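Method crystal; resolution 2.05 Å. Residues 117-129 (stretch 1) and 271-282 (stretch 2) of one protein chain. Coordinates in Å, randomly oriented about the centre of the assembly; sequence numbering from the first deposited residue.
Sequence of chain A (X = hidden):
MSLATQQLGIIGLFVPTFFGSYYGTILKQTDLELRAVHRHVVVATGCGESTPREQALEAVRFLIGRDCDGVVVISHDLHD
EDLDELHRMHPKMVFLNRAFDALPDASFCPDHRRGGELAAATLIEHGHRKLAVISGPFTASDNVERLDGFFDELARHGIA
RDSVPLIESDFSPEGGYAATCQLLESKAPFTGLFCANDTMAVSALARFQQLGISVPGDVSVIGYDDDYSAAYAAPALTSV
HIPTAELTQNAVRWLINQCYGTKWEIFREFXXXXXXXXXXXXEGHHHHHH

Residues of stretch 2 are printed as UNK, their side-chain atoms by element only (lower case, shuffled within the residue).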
# COMPACT_ATOMS: atom_id res chain seq x y z
N GLU A 117 -8.43 14.49 -19.58
CA GLU A 117 -8.03 15.17 -20.81
C GLU A 117 -6.56 14.90 -21.13
O GLU A 117 -6.23 14.53 -22.25
CB GLU A 117 -8.28 16.67 -20.65
CG GLU A 117 -7.86 17.54 -21.80
CD GLU A 117 -8.17 19.00 -21.54
OE1 GLU A 117 -7.21 19.80 -21.40
OE2 GLU A 117 -9.38 19.33 -21.44
N LEU A 118 -5.70 15.04 -20.13
CA LEU A 118 -4.26 14.81 -20.29
C LEU A 118 -3.95 13.36 -20.66
O LEU A 118 -3.02 13.10 -21.42
CB LEU A 118 -3.51 15.20 -19.01
CG LEU A 118 -3.45 16.69 -18.65
CD1 LEU A 118 -2.75 16.87 -17.31
CD2 LEU A 118 -2.70 17.44 -19.72
N ALA A 119 -4.71 12.42 -20.11
CA ALA A 119 -4.50 11.02 -20.40
C ALA A 119 -4.77 10.77 -21.88
O ALA A 119 -3.98 10.11 -22.56
CB ALA A 119 -5.43 10.16 -19.55
N ALA A 120 -5.88 11.30 -22.37
CA ALA A 120 -6.23 11.14 -23.76
C ALA A 120 -5.20 11.81 -24.67
O ALA A 120 -4.76 11.23 -25.65
CB ALA A 120 -7.62 11.72 -24.03
N ALA A 121 -4.81 13.04 -24.33
CA ALA A 121 -3.85 13.79 -25.14
C ALA A 121 -2.50 13.09 -25.22
O ALA A 121 -1.84 13.14 -26.25
CB ALA A 121 -3.67 15.19 -24.58
N THR A 122 -2.09 12.46 -24.12
CA THR A 122 -0.82 11.75 -24.12
C THR A 122 -0.89 10.66 -25.18
O THR A 122 -0.03 10.57 -26.05
CB THR A 122 -0.53 11.10 -22.75
OG1 THR A 122 -0.58 12.09 -21.71
CG2 THR A 122 0.86 10.47 -22.75
N LEU A 123 -1.94 9.84 -25.12
CA LEU A 123 -2.11 8.76 -26.07
C LEU A 123 -2.26 9.26 -27.51
O LEU A 123 -1.59 8.79 -28.42
CB LEU A 123 -3.33 7.92 -25.70
CG LEU A 123 -3.20 7.15 -24.37
CD1 LEU A 123 -4.50 6.44 -24.03
CD2 LEU A 123 -2.05 6.16 -24.48
N ILE A 124 -3.15 10.22 -27.71
CA ILE A 124 -3.36 10.73 -29.05
C ILE A 124 -2.11 11.38 -29.63
O ILE A 124 -1.82 11.19 -30.80
CB ILE A 124 -4.54 11.71 -29.08
CG1 ILE A 124 -5.85 10.92 -28.91
CG2 ILE A 124 -4.56 12.46 -30.42
CD1 ILE A 124 -7.02 11.76 -28.48
N GLU A 125 -1.37 12.11 -28.82
CA GLU A 125 -0.16 12.77 -29.29
C GLU A 125 0.90 11.75 -29.71
O GLU A 125 1.82 12.08 -30.46
CB GLU A 125 0.38 13.71 -28.21
CG GLU A 125 -0.52 14.93 -27.99
CD GLU A 125 -0.01 15.85 -26.90
OE1 GLU A 125 0.96 15.49 -26.21
OE2 GLU A 125 -0.60 16.95 -26.73
N HIS A 126 0.76 10.53 -29.21
CA HIS A 126 1.71 9.48 -29.56
C HIS A 126 1.22 8.66 -30.75
O HIS A 126 1.67 7.54 -30.97
CB HIS A 126 1.99 8.60 -28.34
CG HIS A 126 2.95 9.21 -27.37
ND1 HIS A 126 4.32 9.02 -27.47
CD2 HIS A 126 2.77 10.08 -26.35
CE1 HIS A 126 4.93 9.75 -26.55
NE2 HIS A 126 4.01 10.40 -25.86
N GLY A 127 0.28 9.24 -31.50
CA GLY A 127 -0.24 8.58 -32.68
C GLY A 127 -1.31 7.52 -32.52
O GLY A 127 -1.74 6.93 -33.51
N HIS A 128 -1.76 7.26 -31.31
CA HIS A 128 -2.80 6.24 -31.11
C HIS A 128 -4.19 6.77 -31.48
O HIS A 128 -4.60 7.84 -31.03
CB HIS A 128 -2.76 5.77 -29.66
CG HIS A 128 -1.44 5.19 -29.25
ND1 HIS A 128 -1.08 3.89 -29.52
CD2 HIS A 128 -0.37 5.76 -28.65
CE1 HIS A 128 0.16 3.69 -29.11
NE2 HIS A 128 0.62 4.80 -28.58
N ARG A 129 -4.91 6.02 -32.31
CA ARG A 129 -6.26 6.38 -32.76
C ARG A 129 -7.31 5.39 -32.26
O ARG A 129 -8.48 5.73 -32.12
CB ARG A 129 -6.33 6.41 -34.30
CG ARG A 129 -5.52 7.50 -34.97
CD ARG A 129 -6.16 8.88 -34.83
NE ARG A 129 -7.55 8.90 -35.28
CZ ARG A 129 -8.33 9.99 -35.25
NH1 ARG A 129 -7.83 11.14 -34.80
NH2 ARG A 129 -9.60 9.93 -35.63
N UNK A 271 -1.87 22.02 -9.89
CA UNK A 271 -1.94 21.51 -11.25
C UNK A 271 -1.81 20.00 -11.36
O UNK A 271 -1.22 19.32 -10.51
c UNK A 271 0.23 22.35 -10.89
c UNK A 271 -0.59 22.72 -9.65
c UNK A 271 -0.80 22.25 -11.96
N UNK A 272 -2.42 19.47 -12.41
CA UNK A 272 -2.36 18.06 -12.71
C UNK A 272 -1.43 18.02 -13.92
O UNK A 272 -1.51 18.86 -14.82
c UNK A 272 -4.26 18.24 -14.29
c UNK A 272 -3.75 17.52 -13.07
c UNK A 272 -3.69 16.03 -13.32
N UNK A 273 -0.51 17.07 -13.91
CA UNK A 273 0.45 16.93 -15.00
C UNK A 273 0.58 15.45 -15.33
O UNK A 273 -0.08 14.60 -14.71
c UNK A 273 1.79 18.96 -14.34
c UNK A 273 1.83 17.44 -14.60
o UNK A 273 2.25 16.77 -13.40
N UNK A 274 1.41 15.13 -16.31
CA UNK A 274 1.61 13.74 -16.69
C UNK A 274 3.04 13.32 -16.39
O UNK A 274 3.99 13.99 -16.80
c UNK A 274 -0.16 13.70 -18.44
c UNK A 274 1.32 13.49 -18.17
c UNK A 274 1.70 12.08 -18.55
N UNK A 275 3.18 12.23 -15.65
CA UNK A 275 4.50 11.73 -15.32
C UNK A 275 4.89 10.74 -16.41
O UNK A 275 4.47 9.58 -16.39
o UNK A 275 4.09 12.00 -12.97
c UNK A 275 4.48 11.06 -13.95
N UNK A 276 5.67 11.21 -17.37
CA UNK A 276 6.09 10.37 -18.49
C UNK A 276 7.16 9.38 -18.07
O UNK A 276 8.23 9.77 -17.60
c UNK A 276 5.69 9.69 -22.17
c UNK A 276 5.58 11.92 -20.50
c UNK A 276 6.63 11.23 -19.64
se UNK A 276 4.51 10.81 -21.46
N UNK A 277 6.87 8.10 -18.24
CA UNK A 277 7.84 7.07 -17.90
C UNK A 277 8.09 6.20 -19.11
O UNK A 277 8.38 6.74 -20.18
c UNK A 277 6.22 7.83 -12.48
c UNK A 277 7.17 7.17 -15.45
n UNK A 277 6.25 8.62 -11.42
c UNK A 277 7.42 6.45 -14.15
n UNK A 277 5.05 7.52 -13.03
n UNK A 277 7.35 7.34 -12.98
c UNK A 277 7.36 6.27 -16.68
N UNK A 278 7.94 4.89 -19.00
CA UNK A 278 8.22 4.04 -20.15
C UNK A 278 7.10 3.18 -20.71
O UNK A 278 7.34 2.35 -21.59
c UNK A 278 9.42 3.15 -19.83
N UNK A 279 5.87 3.37 -20.24
CA UNK A 279 4.77 2.54 -20.72
C UNK A 279 4.04 3.11 -21.93
O UNK A 279 3.16 2.45 -22.48
o UNK A 279 3.22 3.51 -19.16
c UNK A 279 3.76 2.29 -19.60
N UNK A 280 4.38 4.32 -22.34
CA UNK A 280 3.75 4.93 -23.51
C UNK A 280 4.80 5.24 -24.58
O UNK A 280 5.81 5.88 -24.31
c UNK A 280 2.99 6.23 -23.15
c UNK A 280 2.37 6.85 -24.41
c UNK A 280 1.90 5.93 -22.13
N UNK A 281 4.56 4.76 -25.80
CA UNK A 281 5.46 4.99 -26.93
C UNK A 281 4.65 5.27 -28.19
O UNK A 281 3.43 5.12 -28.19
c UNK A 281 6.36 3.76 -27.13
N UNK A 282 5.31 5.67 -29.26
CA UNK A 282 4.61 5.97 -30.51
C UNK A 282 4.08 4.70 -31.19
O UNK A 282 4.77 3.67 -31.14
n UNK A 282 2.53 10.96 -32.82
n UNK A 282 4.01 9.29 -33.28
c UNK A 282 5.56 6.72 -31.45
n UNK A 282 4.55 10.92 -31.74
c UNK A 282 3.70 10.39 -32.62
c UNK A 282 4.95 7.10 -32.79
c UNK A 282 5.25 8.55 -33.12

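Position 271 carries three side-chain carbons that close a ring onto the backbone N, which only proline does. Pro 271 stays out of reach of the helix, its side chain coming no nearer than 7.8 Å to any atom of stretch 1.

Position 272 has three carbons, one carrying the other two. Branching directly at CB identifies valine. Its CA-to-CB bond points toward the helix, and CG1 of Val 272 lies 3.6 Å from CD1 of Leu 118; the same leucine atom is 3.4 Å from the backbone O of Val 272.

At position 273 the first carbon bears one oxygen and one carbon, the pattern of threonine. Thr 273 begins the short strand and directs its CA-to-CB bond away, so the contact falls to the backbone: CA of Thr 273 is 3.9 Å from CD1 of Leu 118.

Position 274 again shows a carbon carrying two carbons, hence valine. The alternation of the strand turns it back toward the helix. CG2 of Val 274 packs 3.7 Å from CB of Leu 118 and also 3.7 Å from OG1 of Thr 122. That hydroxyl is already engaged, OG1 of Thr 122 donating to O of Leu 118 at 2.7 Å.

One carbon followed by one oxygen at position 275 gives serine. Ser 275 makes no contact with stretch 1.

Position 276 is an unbranched chain of two carbons, a selenium and a final carbon: selenomethionine, Met 276. SE of Met 276 lies 3.9 Å from CG2 of Thr 122, and CE of Met 276 lies 4.1 Å from NE2 of His 126.

Position 277 has three carbons, a nitrogen, and a carbon bearing two more nitrogens, which is arginine. Position 278 has a single carbon, alanine, and position 279 a carbon then an oxygen, serine. Arg 277, Ala 278 and Ser 279 are all out of reach of stretch 1.

At position 280 one carbon carries two others: valine. CG1 of Val 280 sits 3.9 Å from the centroid of the His 126 ring and 18° off its normal, a CH-pi contact over the face. CG1 of Val 280 is also 4.5 Å from CD2 of Leu 123.

The lone carbon at position 281 marks alanine. It points away, but O of Ala 281 accepts a hydrogen bond from NE2 of His 128 at 2.9 Å, with an N-H...O angle of 156°.

Position 282 has three carbons, a nitrogen, and a carbon bearing two more nitrogens: arginine. NH2 of Arg 282 donates to O of Glu 125 at 2.7 Å, although the 131° angle is well short of linear. Gly 127 N is 3.1 Å from Arg 282 NH2, but both are donors and do not bond.

The contact thus changes character along its length. Leu 118 and Thr 122 meet inward-facing valines where helix and strand cross at 53°. Beyond, the His 126 ring lies against Val 280, and two hydrogen bonds to backbone carbonyls, one donated from each stretch, join Glu 125 and His 128 to the last two residues of stretch 2.

Stretch 2 271-282: PVTVSMRASVAR
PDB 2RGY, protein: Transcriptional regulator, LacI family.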